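Putative N-acetylmuramoyl-L-alanine amidase,autolysin cwp6 (Peptoclostridium difficile, PDB 5J72) is a putative cell-wall autolysin that probably cleaves the amide bond between N-acetylmuramic acid and L-alanine in peptidoglycan, and carries CWB2 modules for attachment to the cell wall. Local coordinates at residues S11-S16 / T411-Y416; D31-N36 / I78-K83; N71-Q76 / V106-I111. One frame throughout, in Å; residues are numbered along the deposited sequence.

From the N terminus the chain first lays down 11-16, whose partner 411-416 in contact 1 comes almost 400 residues later, closing a loop that encloses both other contacts. Next comes 31-36, then strand 72-82, which serves twice: its beginning, with Asn-71 just ahead of it, waits for 106-111 in contact 3, while its end, 78-83, turns back on 31-36 in contact 2. Contacts 2 and 3 therefore cross along the chain, and Asn-36 O meets Gln-76 N where they touch. Strand 106-113 continues the succession to strand 11-13, where Val-12 bonds to Thr-107 and Glu-109. Contacts 2 and 3 knit the N-terminal domain; contact 1 ties it to the third CWB2 repeat.

Contact 1. Residues S11-S16 / T411-Y416; sequences SVVLGS and TAETVY
Two flat groups of 411-416, the carboxylate of Glu-413 and the ring of Tyr-416, reach 11-16 by their tips. The tyrosine does so through its hydroxyl alone, OH lying 3.9 Å from Ser-11 CB. At the carboxylate, OE1 of Glu-413 is 2.9 Å from OG of Ser-16, a likely hydrogen bond although the serine proton has another acceptor within reach. The other oxygen, OE2, takes a water that also lies at Gly-15 O. Ser-16 OG is held in place by Val-13 N, which donates to it over 2.9 Å and nearly straight (168°), across a type II turn from Val-13 to Ser-16. Val-13 crosses the glutamate obliquely, its CG2 3.7 Å from Glu-413 CB and its CG1 3.4 Å from Glu-413 O. Thr-414 OG1 holds two waters: one lies 2.7 Å from Ser-11 OG and donates to Val-12 O, the other donates to Ser-11 O. Strands 11-13 and 414-416, axes 8.3 Å apart, thus join the N-terminal domain to the third CWB2 repeat through side chains and water. Strand 106-113 bonds to Val-12, while strand 128-135 lies beside both segments, packing on Val-13, Val-415 and Tyr-416.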
ATOM      1  N   SER A  11      18.721   3.456  -5.711  1.00 17.43           N
ATOM      2  CA  SER A  11      18.968   2.149  -5.061  1.00 18.65           C
ATOM      3  C   SER A  11      18.423   1.093  -6.030  1.00 20.64           C
ATOM      4  O   SER A  11      17.239   1.176  -6.427  1.00 19.73           O
ATOM      5  CB  SER A  11      18.251   2.096  -3.713  1.00 20.88           C
ATOM      6  OG  SER A  11      18.531   0.875  -3.056  1.00 25.86           O
ATOM      7  N   VAL A  12      19.250   0.132  -6.467  1.00 17.57           N
ATOM      8  CA  VAL A  12      18.817  -0.862  -7.449  1.00 17.32           C
ATOM      9  C   VAL A  12      19.308  -2.272  -7.015  1.00 15.00           C
ATOM     10  O   VAL A  12      19.913  -2.381  -5.951  1.00 15.71           O
ATOM     11  CB  VAL A  12      19.393  -0.507  -8.869  1.00 15.73           C
ATOM     12  CG1 VAL A  12      18.859   0.871  -9.323  1.00 17.94           C
ATOM     13  CG2 VAL A  12      20.925  -0.501  -8.855  1.00 16.90           C
ATOM     14  N   VAL A  13      19.035  -3.269  -7.828  1.00 15.75           N
ATOM     15  CA  VAL A  13      19.572  -4.627  -7.600  1.00 15.14           C
ATOM     16  C   VAL A  13      19.960  -5.089  -9.005  1.00 16.76           C
ATOM     17  O   VAL A  13      19.652  -4.456  -9.988  1.00 16.76           O
ATOM     18  CB  VAL A  13      18.543  -5.631  -6.968  1.00 17.87           C
ATOM     19  CG1 VAL A  13      18.038  -5.126  -5.597  1.00 17.17           C
ATOM     20  CG2 VAL A  13      17.347  -5.776  -7.888  1.00 16.08           C
ATOM     21  N   LEU A  14      20.635  -6.227  -9.110  1.00 17.83           N
ATOM     22  CA  LEU A  14      20.980  -6.776 -10.434  1.00 17.65           C
ATOM     23  C   LEU A  14      19.714  -6.998 -11.231  1.00 17.08           C
ATOM     24  O   LEU A  14      18.753  -7.642 -10.706  1.00 17.66           O
ATOM     25  CB  LEU A  14      21.762  -8.116 -10.170  1.00 15.82           C
ATOM     26  CG  LEU A  14      22.274  -8.778 -11.465  1.00 17.84           C
ATOM     27  CD1 LEU A  14      23.417  -7.935 -12.135  1.00 16.47           C
ATOM     28  CD2 LEU A  14      22.863 -10.174 -11.080  1.00 20.00           C
ATOM     29  N   GLY A  15      19.659  -6.465 -12.454  1.00 18.41           N
ATOM     30  CA  GLY A  15      18.494  -6.602 -13.306  1.00 22.16           C
ATOM     31  C   GLY A  15      17.559  -5.389 -13.239  1.00 22.36           C
ATOM     32  O   GLY A  15      16.603  -5.325 -14.002  1.00 20.57           O
ATOM     33  N   SER A  16      17.788  -4.432 -12.330  1.00 19.45           N
ATOM     34  CA  SER A  16      16.861  -3.254 -12.311  1.00 18.87           C
ATOM     35  C   SER A  16      16.962  -2.446 -13.573  1.00 19.91           C
ATOM     36  O   SER A  16      17.977  -2.450 -14.292  1.00 18.41           O
ATOM     37  CB  SER A  16      17.203  -2.284 -11.174  1.00 16.72           C
ATOM     38  OG  SER A  16      17.009  -2.861  -9.896  1.00 18.21           O
ATOM     39  N   THR A 411       6.964  -9.987  -6.129  1.00 26.52           N
ATOM     40  CA  THR A 411       8.294  -9.703  -5.589  1.00 26.02           C
ATOM     41  C   THR A 411       8.488  -8.191  -5.826  1.00 22.74           C
ATOM     42  O   THR A 411       7.775  -7.623  -6.654  1.00 21.26           O
ATOM     43  CB  THR A 411       9.423 -10.485  -6.349  1.00 28.68           C
ATOM     44  OG1 THR A 411       9.385 -10.134  -7.747  1.00 23.71           O
ATOM     45  CG2 THR A 411       9.257 -11.984  -6.213  1.00 26.46           C
ATOM     46  N   ALA A 412       9.369  -7.570  -5.090  1.00 21.57           N
ATOM     47  CA  ALA A 412       9.716  -6.153  -5.281  1.00 19.94           C
ATOM     48  C   ALA A 412      11.255  -6.155  -5.233  1.00 21.99           C
ATOM     49  O   ALA A 412      11.834  -6.806  -4.352  1.00 24.03           O
ATOM     50  CB  ALA A 412       9.193  -5.304  -4.139  1.00 20.67           C
ATOM     51  N   GLU A 413      11.920  -5.385  -6.127  1.00 22.61           N
ATOM     52  CA  GLU A 413      13.410  -5.352  -6.087  1.00 20.79           C
ATOM     53  C   GLU A 413      13.931  -4.702  -4.857  1.00 21.95           C
ATOM     54  O   GLU A 413      14.874  -5.201  -4.262  1.00 22.47           O
ATOM     55  CB  GLU A 413      13.922  -4.599  -7.314  1.00 21.28           C
ATOM     56  CG  GLU A 413      13.495  -5.333  -8.556  1.00 27.41           C
ATOM     57  CD  GLU A 413      13.772  -4.545  -9.840  1.00 38.95           C
ATOM     58  OE1 GLU A 413      14.162  -3.378  -9.764  1.00 42.84           O
ATOM     59  OE2 GLU A 413      13.596  -5.118 -10.924  1.00 49.05           O
ATOM     60  N   THR A 414      13.317  -3.591  -4.425  1.00 20.84           N
ATOM     61  CA  THR A 414      13.755  -2.860  -3.257  1.00 21.42           C
ATOM     62  C   THR A 414      12.568  -2.509  -2.357  1.00 22.00           C
ATOM     63  O   THR A 414      11.509  -2.118  -2.886  1.00 25.38           O
ATOM     64  CB  THR A 414      14.402  -1.511  -3.698  1.00 23.94           C
ATOM     65  OG1 THR A 414      15.445  -1.810  -4.649  1.00 25.08           O
ATOM     66  CG2 THR A 414      14.972  -0.715  -2.532  1.00 22.40           C
ATOM     67  N   VAL A 415      12.764  -2.575  -1.060  1.00 21.89           N
ATOM     68  CA  VAL A 415      11.707  -2.235  -0.145  1.00 21.56           C
ATOM     69  C   VAL A 415      12.169  -1.002   0.557  1.00 22.70           C
ATOM     70  O   VAL A 415      13.278  -0.962   1.110  1.00 22.82           O
ATOM     71  CB  VAL A 415      11.460  -3.383   0.880  1.00 22.73           C
ATOM     72  CG1 VAL A 415      10.489  -2.915   1.981  1.00 22.71           C
ATOM     73  CG2 VAL A 415      10.940  -4.615   0.182  1.00 26.01           C
ATOM     74  N   TYR A 416      11.359   0.069   0.536  1.00 19.51           N
ATOM     75  CA  TYR A 416      11.739   1.242   1.256  1.00 17.41           C
ATOM     76  C   TYR A 416      10.954   1.334   2.515  1.00 21.73           C
ATOM     77  O   TYR A 416       9.721   1.272   2.449  1.00 23.88           O
ATOM     78  CB  TYR A 416      11.428   2.521   0.456  1.00 17.35           C
ATOM     79  CG  TYR A 416      12.282   2.656  -0.783  1.00 18.22           C
ATOM     80  CD1 TYR A 416      13.355   3.522  -0.814  1.00 22.16           C
ATOM     81  CD2 TYR A 416      11.983   1.943  -1.937  1.00 17.85           C
ATOM     82  CE1 TYR A 416      14.130   3.682  -1.992  1.00 22.72           C
ATOM     83  CE2 TYR A 416      12.740   2.097  -3.100  1.00 20.38           C
ATOM     84  CZ  TYR A 416      13.806   2.968  -3.114  1.00 22.77           C
ATOM     85  OH  TYR A 416      14.510   3.074  -4.314  1.00 22.81           O
TER
HETATM   86  O   HOH W   1      18.079  -1.668  -3.776  1.00 20.78           O
HETATM   87  O   HOH W   2      15.162  -0.583  -7.095  1.00 34.67           O
HETATM   88  O   HOH W   3      13.736  -5.098 -13.821  1.00 45.49           O

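Contact 2. Residues D31-N36 / I78-K83; sequences DSITLN and IKINGK
An antiparallel beta ladder of the N-terminal domain joins strands 32-36 and 78-82, with Asn-81, Ile-78 and Thr-34 burying the most surface. Thr-34 and Lys-79 form the hydrogen-bonded pair: Thr-34 N donates to Lys-79 O and Lys-79 N to Thr-34 O, both at 2.9 Å. Non-hydrogen-bonded pairs lie on either side of it, Ile-33 with Ile-80 and Leu-35 with Ile-78. Ile-78 sits between two side chains of the opposite strand and points the same way as both: its CG2 is 4.0 Å from Ile-33 CB, and its CG1 is 4.2 Å from Leu-35 CD1. With CG1 anti to the carbonyl carbon (chi1 -66°) and CG2 anti to the backbone N, the two branches of Ile-78 divide between these neighbours. Val-22 and Phe-24 of strand 16-24 pack on Ile-33 of this apolar face.

Beyond the regular pairing, Asn-81 is the centre of an inverse gamma turn, yet its backbone N still donates to Ser-32 O. Its side chain crosses that of Thr-34 obliquely on the polar face. OD1 of Asn-81 accepts from a water that also lies at Thr-34 OG1, and this hydroxyl is hydrogen-bonded in turn to Thr-47 OG1 of strand 42-51. The carboxamide is held flat over the polar face by both N-H groups of its ND2, which donate close to the amide plane: one to Ser-32 OG at 3.0 Å, the other to Thr-34 OG1 at 3.1 Å, almost straight at 170°.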
ATOM      1  N   ASP A  31      22.062  12.902 -32.202  1.00 24.70           N
ATOM      2  CA  ASP A  31      20.890  12.108 -31.935  1.00 26.52           C
ATOM      3  C   ASP A  31      20.924  11.329 -30.613  1.00 25.82           C
ATOM      4  O   ASP A  31      19.884  10.859 -30.161  1.00 23.50           O
ATOM      5  CB  ASP A  31      20.698  11.073 -33.040  1.00 31.31           C
ATOM      6  CG  ASP A  31      20.356  11.698 -34.379  1.00 44.88           C
ATOM      7  OD1 ASP A  31      19.804  12.829 -34.388  1.00 48.84           O
ATOM      8  OD2 ASP A  31      20.642  11.061 -35.405  1.00 49.61           O
ATOM      9  N   SER A  32      22.109  11.173 -29.994  1.00 23.87           N
ATOM     10  CA  SER A  32      22.164  10.414 -28.736  1.00 21.11           C
ATOM     11  C   SER A  32      23.406  10.780 -27.977  1.00 20.58           C
ATOM     12  O   SER A  32      24.317  11.403 -28.553  1.00 19.11           O
ATOM     13  CB  SER A  32      22.203   8.907 -29.008  1.00 21.59           C
ATOM     14  OG  SER A  32      23.453   8.553 -29.591  1.00 21.18           O
ATOM     15  N   ILE A  33      23.438  10.418 -26.696  1.00 20.04           N
ATOM     16  CA  ILE A  33      24.621  10.568 -25.825  1.00 18.77           C
ATOM     17  C   ILE A  33      24.774   9.255 -25.087  1.00 17.80           C
ATOM     18  O   ILE A  33      23.812   8.503 -24.961  1.00 19.93           O
ATOM     19  CB  ILE A  33      24.511  11.695 -24.797  1.00 18.19           C
ATOM     20  CG1 ILE A  33      23.318  11.405 -23.837  1.00 19.13           C
ATOM     21  CG2 ILE A  33      24.323  13.067 -25.556  1.00 21.76           C
ATOM     22  CD1 ILE A  33      23.219  12.543 -22.793  1.00 19.00           C
ATOM     23  N   THR A  34      25.979   8.975 -24.584  1.00 20.08           N
ATOM     24  CA  THR A  34      26.252   7.767 -23.849  1.00 18.39           C
ATOM     25  C   THR A  34      26.824   8.137 -22.499  1.00 17.89           C
ATOM     26  O   THR A  34      27.793   8.874 -22.419  1.00 19.61           O
ATOM     27  CB  THR A  34      27.242   6.897 -24.602  1.00 19.97           C
ATOM     28  OG1 THR A  34      26.656   6.576 -25.846  1.00 21.25           O
ATOM     29  CG2 THR A  34      27.516   5.558 -23.871  1.00 19.59           C
ATOM     30  N   LEU A  35      26.207   7.625 -21.439  1.00 13.07           N
ATOM     31  CA  LEU A  35      26.682   7.889 -20.069  1.00 15.02           C
ATOM     32  C   LEU A  35      27.549   6.701 -19.719  1.00 18.43           C
ATOM     33  O   LEU A  35      27.121   5.540 -19.994  1.00 19.48           O
ATOM     34  CB  LEU A  35      25.484   7.922 -19.147  1.00 17.50           C
ATOM     35  CG  LEU A  35      24.860   9.360 -19.004  1.00 25.57           C
ATOM     36  CD1 LEU A  35      24.371   9.893 -20.375  1.00 27.63           C
ATOM     37  CD2 LEU A  35      23.709   9.241 -17.961  1.00 24.97           C
ATOM     38  N   ASN A  36      28.728   6.951 -19.132  1.00 16.97           N
ATOM     39  CA  ASN A  36      29.583   5.842 -18.715  1.00 15.73           C
ATOM     40  C   ASN A  36      29.694   5.926 -17.208  1.00 15.16           C
ATOM     41  O   ASN A  36      29.957   6.982 -16.650  1.00 17.30           O
ATOM     42  CB  ASN A  36      30.972   5.947 -19.384  1.00 19.04           C
ATOM     43  CG  ASN A  36      31.869   4.850 -18.905  1.00 30.91           C
ATOM     44  OD1 ASN A  36      32.511   5.016 -17.831  1.00 29.84           O
ATOM     45  ND2 ASN A  36      31.890   3.645 -19.556  1.00 29.30           N
ATOM     46  N   ILE A  78      30.250  11.679 -20.195  1.00 18.34           N
ATOM     47  CA  ILE A  78      29.166  11.644 -21.170  1.00 17.69           C
ATOM     48  C   ILE A  78      29.781  11.824 -22.524  1.00 18.53           C
ATOM     49  O   ILE A  78      30.555  12.776 -22.717  1.00 19.62           O
ATOM     50  CB  ILE A  78      28.157  12.811 -20.907  1.00 19.72           C
ATOM     51  CG1 ILE A  78      27.461  12.592 -19.573  1.00 18.26           C
ATOM     52  CG2 ILE A  78      27.142  12.846 -22.073  1.00 18.95           C
ATOM     53  CD1 ILE A  78      26.490  13.772 -19.161  1.00 22.25           C
ATOM     54  N   LYS A  79      29.458  10.937 -23.469  1.00 18.75           N
ATOM     55  CA  LYS A  79      29.992  11.089 -24.796  1.00 19.42           C
ATOM     56  C   LYS A  79      28.835  11.566 -25.693  1.00 19.79           C
ATOM     57  O   LYS A  79      27.770  10.941 -25.665  1.00 20.86           O
ATOM     58  CB  LYS A  79      30.504   9.721 -25.361  1.00 17.55           C
ATOM     59  CG  LYS A  79      31.019   9.871 -26.820  1.00 18.12           C
ATOM     60  CD  LYS A  79      31.813   8.608 -27.297  1.00 21.02           C
ATOM     61  CE  LYS A  79      32.008   8.602 -28.783  1.00 23.01           C
ATOM     62  NZ  LYS A  79      32.961   7.519 -29.184  1.00 21.16           N
ATOM     63  N   ILE A  80      29.049  12.634 -26.446  1.00 20.05           N
ATOM     64  CA  ILE A  80      28.021  13.153 -27.355  1.00 20.03           C
ATOM     65  C   ILE A  80      28.231  12.538 -28.716  1.00 23.45           C
ATOM     66  O   ILE A  80      29.274  12.756 -29.335  1.00 24.74           O
ATOM     67  CB  ILE A  80      28.151  14.674 -27.355  1.00 23.56           C
ATOM     68  CG1 ILE A  80      27.951  15.187 -25.893  1.00 23.74           C
ATOM     69  CG2 ILE A  80      27.135  15.293 -28.344  1.00 23.75           C
ATOM     70  CD1 ILE A  80      28.421  16.658 -25.678  1.00 26.12           C
ATOM     71  N   ASN A  81      27.267  11.762 -29.164  1.00 21.23           N
ATOM     72  CA  ASN A  81      27.446  11.028 -30.421  1.00 24.14           C
ATOM     73  C   ASN A  81      27.028  11.863 -31.685  1.00 26.71           C
ATOM     74  O   ASN A  81      26.086  11.446 -32.358  1.00 30.68           O
ATOM     75  CB  ASN A  81      26.639   9.721 -30.337  1.00 25.58           C
ATOM     76  CG  ASN A  81      27.056   8.848 -29.148  1.00 27.06           C
ATOM     77  OD1 ASN A  81      28.281   8.669 -28.917  1.00 26.83           O
ATOM     78  ND2 ASN A  81      26.125   8.295 -28.337  1.00 24.34           N
ATOM     79  N   GLY A  82      27.672  12.982 -31.997  1.00 29.07           N
ATOM     80  CA  GLY A  82      27.329  13.703 -33.231  1.00 33.22           C
ATOM     81  C   GLY A  82      27.686  12.893 -34.471  1.00 37.74           C
ATOM     82  O   GLY A  82      28.513  11.984 -34.411  1.00 41.10           O
ATOM     83  N   LYS A  83      27.077  13.214 -35.611  1.00 44.19           N
ATOM     84  CA  LYS A  83      27.351  12.509 -36.880  1.00 52.80           C
ATOM     85  C   LYS A  83      28.791  12.746 -37.341  1.00 55.60           C
ATOM     86  O   LYS A  83      29.502  11.790 -37.676  1.00 54.42           O
ATOM     87  CB  LYS A  83      26.404  12.999 -37.993  1.00 58.88           C
ATOM     88  CG  LYS A  83      26.520  12.168 -39.273  1.00 66.58           C
ATOM     89  CD  LYS A  83      25.538  12.658 -40.359  1.00 71.44           C
ATOM     90  CE  LYS A  83      26.225  13.627 -41.309  1.00 73.13           C
ATOM     91  NZ  LYS A  83      25.324  14.056 -42.410  1.00 76.35           N
TER
HETATM   92  O   HOH W   4      23.897  12.079 -34.197  1.00 40.66           O
HETATM   93  O   HOH W   5      23.597   9.179 -32.353  1.00 35.01           O
HETATM   94  O   HOH W   6      29.008   6.146 -27.575  1.00 29.06           O

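Contact 3. Residues N71-Q76 / V106-I111; sequences NVWELQ and VTQEFI
Strands 72-76 and 106-109 form an antiparallel ladder within the N-terminal domain, their directions 156° and their axes 4.7 Å apart. Trp-73 and Val-106 make the hydrogen-bonded pair: Trp-73 N donates to Val-106 O at 2.8 Å, and Val-106 N donates back to Trp-73 O. Val-72 and Thr-107 follow as a non-hydrogen-bonded pair. One residue further, Gln-108 N donates to Asn-71 O at 2.8 Å, nearly along the C=O axis, so pairing carries on just ahead of strand 72-76. Strand 11-13 pairs on the other side of 106-109 through Val-12.

Asn-71 also turns its side chain across, ND2 making a weak hydrogen bond to Gln-108 O and donating to a water that bridges to Glu-109 OE2. On the face opposite Val-72 and Thr-107, the Trp-73 ring and the extended Gln-108 side chain lie side by side. Gln-108 CG is anti to the backbone N (chi1 -178°), and its OE1 reaches the indole edge, where Trp-73 NE1 donates to it at 2.8 Å. The oxygen lies close to the ring plane, but NE1 stands above the plane of the amide, the two planes being 37° apart.

The ring of Tyr-63 meets the indole ring. Since NE2 of Gln-108 is hydrogen-bonded to Lys-65 O, both ends of the carboxamide are engaged, fixing how the amide is turned and giving the polar N-H of a buried tryptophan a partner.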
ATOM      1  N   ASN A  71      29.854  -1.505  -4.580  1.00 15.51           N
ATOM      2  CA  ASN A  71      28.514  -1.638  -5.138  1.00 16.00           C
ATOM      3  C   ASN A  71      27.877  -0.285  -5.391  1.00 18.94           C
ATOM      4  O   ASN A  71      26.628  -0.140  -5.319  1.00 18.65           O
ATOM      5  CB  ASN A  71      27.606  -2.494  -4.176  1.00 17.35           C
ATOM      6  CG  ASN A  71      27.259  -1.780  -2.871  1.00 20.53           C
ATOM      7  OD1 ASN A  71      27.951  -0.855  -2.428  1.00 22.92           O
ATOM      8  ND2 ASN A  71      26.135  -2.132  -2.208  1.00 19.85           N
ATOM      9  N   VAL A  72      28.708   0.710  -5.715  1.00 16.32           N
ATOM     10  CA  VAL A  72      28.131   2.032  -6.042  1.00 15.66           C
ATOM     11  C   VAL A  72      28.604   2.403  -7.450  1.00 17.92           C
ATOM     12  O   VAL A  72      29.830   2.453  -7.692  1.00 17.57           O
ATOM     13  CB  VAL A  72      28.578   3.109  -5.037  1.00 18.10           C
ATOM     14  CG1 VAL A  72      28.013   4.481  -5.494  1.00 15.93           C
ATOM     15  CG2 VAL A  72      28.071   2.747  -3.615  1.00 17.05           C
ATOM     16  N   TRP A  73      27.674   2.637  -8.361  1.00 16.77           N
ATOM     17  CA  TRP A  73      27.972   3.037  -9.713  1.00 17.20           C
ATOM     18  C   TRP A  73      28.210   4.537  -9.717  1.00 17.37           C
ATOM     19  O   TRP A  73      27.329   5.281  -9.278  1.00 17.03           O
ATOM     20  CB  TRP A  73      26.769   2.716 -10.620  1.00 16.56           C
ATOM     21  CG  TRP A  73      26.551   1.283 -10.771  1.00 17.32           C
ATOM     22  CD1 TRP A  73      25.563   0.525 -10.195  1.00 16.35           C
ATOM     23  CD2 TRP A  73      27.392   0.363 -11.503  1.00 15.32           C
ATOM     24  NE1 TRP A  73      25.771  -0.817 -10.496  1.00 16.32           N
ATOM     25  CE2 TRP A  73      26.881  -0.937 -11.307  1.00 19.49           C
ATOM     26  CE3 TRP A  73      28.530   0.529 -12.327  1.00 19.67           C
ATOM     27  CZ2 TRP A  73      27.469  -2.070 -11.896  1.00 16.78           C
ATOM     28  CZ3 TRP A  73      29.114  -0.599 -12.920  1.00 19.14           C
ATOM     29  CH2 TRP A  73      28.588  -1.875 -12.699  1.00 17.32           C
ATOM     30  N   GLU A  74      29.365   4.984 -10.218  1.00 17.27           N
ATOM     31  CA  GLU A  74      29.727   6.420 -10.210  1.00 18.70           C
ATOM     32  C   GLU A  74      29.834   6.904 -11.622  1.00 19.11           C
ATOM     33  O   GLU A  74      30.478   6.264 -12.461  1.00 19.12           O
ATOM     34  CB  GLU A  74      31.097   6.594  -9.516  1.00 21.50           C
ATOM     35  CG  GLU A  74      30.956   6.161  -8.049  1.00 18.66           C
ATOM     36  CD  GLU A  74      32.224   6.407  -7.194  1.00 29.05           C
ATOM     37  OE1 GLU A  74      33.048   7.197  -7.565  1.00 35.41           O
ATOM     38  OE2 GLU A  74      32.355   5.774  -6.150  1.00 32.01           O
ATOM     39  N   LEU A  75      29.199   8.024 -11.917  1.00 16.00           N
ATOM     40  CA  LEU A  75      29.212   8.545 -13.292  1.00 16.46           C
ATOM     41  C   LEU A  75      30.615   9.059 -13.661  1.00 16.53           C
ATOM     42  O   LEU A  75      31.196   9.838 -12.904  1.00 17.58           O
ATOM     43  CB  LEU A  75      28.215   9.766 -13.363  1.00 19.77           C
ATOM     44  CG  LEU A  75      28.165  10.427 -14.764  1.00 19.78           C
ATOM     45  CD1 LEU A  75      27.680   9.529 -15.885  1.00 18.25           C
ATOM     46  CD2 LEU A  75      27.241  11.692 -14.619  1.00 20.82           C
ATOM     47  N   GLN A  76      31.172   8.618 -14.804  1.00 15.97           N
ATOM     48  CA  GLN A  76      32.526   9.056 -15.248  1.00 15.25           C
ATOM     49  C   GLN A  76      32.505  10.063 -16.378  1.00 16.88           C
ATOM     50  O   GLN A  76      33.357  10.948 -16.406  1.00 18.88           O
ATOM     51  CB  GLN A  76      33.287   7.863 -15.782  1.00 17.62           C
ATOM     52  CG  GLN A  76      33.236   6.674 -14.785  1.00 20.30           C
ATOM     53  CD  GLN A  76      34.006   6.993 -13.572  1.00 25.44           C
ATOM     54  OE1 GLN A  76      35.203   7.248 -13.642  1.00 31.05           O
ATOM     55  NE2 GLN A  76      33.394   6.956 -12.405  1.00 20.36           N
ATOM     56  N   VAL A 106      24.656   5.491  -7.684  1.00 17.32           N
ATOM     57  CA  VAL A 106      23.529   4.562  -7.558  1.00 15.67           C
ATOM     58  C   VAL A 106      24.020   3.333  -6.860  1.00 18.47           C
ATOM     59  O   VAL A 106      25.053   2.785  -7.300  1.00 18.25           O
ATOM     60  CB  VAL A 106      22.983   4.248  -8.982  1.00 17.57           C
ATOM     61  CG1 VAL A 106      21.993   3.084  -8.916  1.00 17.24           C
ATOM     62  CG2 VAL A 106      22.320   5.515  -9.561  1.00 16.17           C
ATOM     63  N   THR A 107      23.357   2.928  -5.751  1.00 16.33           N
ATOM     64  CA  THR A 107      23.804   1.769  -4.993  1.00 16.12           C
ATOM     65  C   THR A 107      23.078   0.515  -5.463  1.00 20.31           C
ATOM     66  O   THR A 107      21.827   0.480  -5.534  1.00 17.18           O
ATOM     67  CB  THR A 107      23.549   2.027  -3.491  1.00 20.15           C
ATOM     68  OG1 THR A 107      24.233   3.216  -3.134  1.00 19.86           O
ATOM     69  CG2 THR A 107      24.057   0.882  -2.633  1.00 18.70           C
ATOM     70  N   GLN A 108      23.849  -0.526  -5.782  1.00 16.37           N
ATOM     71  CA  GLN A 108      23.276  -1.810  -6.216  1.00 17.39           C
ATOM     72  C   GLN A 108      23.351  -2.764  -5.051  1.00 17.74           C
ATOM     73  O   GLN A 108      24.423  -3.267  -4.674  1.00 18.26           O
ATOM     74  CB  GLN A 108      24.053  -2.361  -7.430  1.00 17.18           C
ATOM     75  CG  GLN A 108      23.464  -3.673  -7.961  1.00 17.08           C
ATOM     76  CD  GLN A 108      24.050  -3.949  -9.334  1.00 18.32           C
ATOM     77  OE1 GLN A 108      24.158  -3.061 -10.171  1.00 18.56           O
ATOM     78  NE2 GLN A 108      24.374  -5.232  -9.623  1.00 17.48           N
ATOM     79  N   GLU A 109      22.200  -3.054  -4.444  1.00 19.78           N
ATOM     80  CA  GLU A 109      22.157  -3.956  -3.288  1.00 17.87           C
ATOM     81  C   GLU A 109      21.796  -5.354  -3.777  1.00 18.43           C
ATOM     82  O   GLU A 109      21.536  -5.561  -4.960  1.00 18.67           O
ATOM     83  CB  GLU A 109      21.035  -3.513  -2.345  1.00 19.32           C
ATOM     84  CG  GLU A 109      21.103  -2.051  -2.010  1.00 25.72           C
ATOM     85  CD  GLU A 109      22.038  -1.792  -0.814  1.00 37.46           C
ATOM     86  OE1 GLU A 109      22.006  -0.673  -0.281  1.00 40.51           O
ATOM     87  OE2 GLU A 109      22.788  -2.689  -0.426  1.00 38.58           O
ATOM     88  N   PHE A 110      21.767  -6.321  -2.865  1.00 19.19           N
ATOM     89  CA  PHE A 110      21.387  -7.676  -3.244  1.00 19.70           C
ATOM     90  C   PHE A 110      20.547  -8.343  -2.164  1.00 18.20           C
ATOM     91  O   PHE A 110      20.563  -7.893  -1.023  1.00 19.95           O
ATOM     92  CB  PHE A 110      22.631  -8.541  -3.593  1.00 20.47           C
ATOM     93  CG  PHE A 110      23.566  -8.760  -2.433  1.00 21.08           C
ATOM     94  CD1 PHE A 110      24.637  -7.915  -2.221  1.00 24.69           C
ATOM     95  CD2 PHE A 110      23.381  -9.830  -1.565  1.00 21.82           C
ATOM     96  CE1 PHE A 110      25.499  -8.111  -1.156  1.00 30.12           C
ATOM     97  CE2 PHE A 110      24.239 -10.031  -0.492  1.00 22.74           C
ATOM     98  CZ  PHE A 110      25.293  -9.166  -0.290  1.00 29.99           C
ATOM     99  N   ILE A 111      19.802  -9.368  -2.530  1.00 19.23           N
ATOM    100  CA  ILE A 111      18.929 -10.117  -1.578  1.00 20.96           C
ATOM    101  C   ILE A 111      19.784 -10.710  -0.492  1.00 24.20           C
ATOM    102  O   ILE A 111      20.769 -11.398  -0.821  1.00 22.90           O
ATOM    103  CB  ILE A 111      18.222 -11.215  -2.396  1.00 23.74           C
ATOM    104  CG1 ILE A 111      17.074 -10.558  -3.192  1.00 23.71           C
ATOM    105  CG2 ILE A 111      17.682 -12.318  -1.439  1.00 25.39           C
ATOM    106  CD1 ILE A 111      16.647 -11.477  -4.405  1.00 26.20           C
TER
HETATM  107  O   HOH W   7      25.301  -1.178   0.409  1.00 43.53           O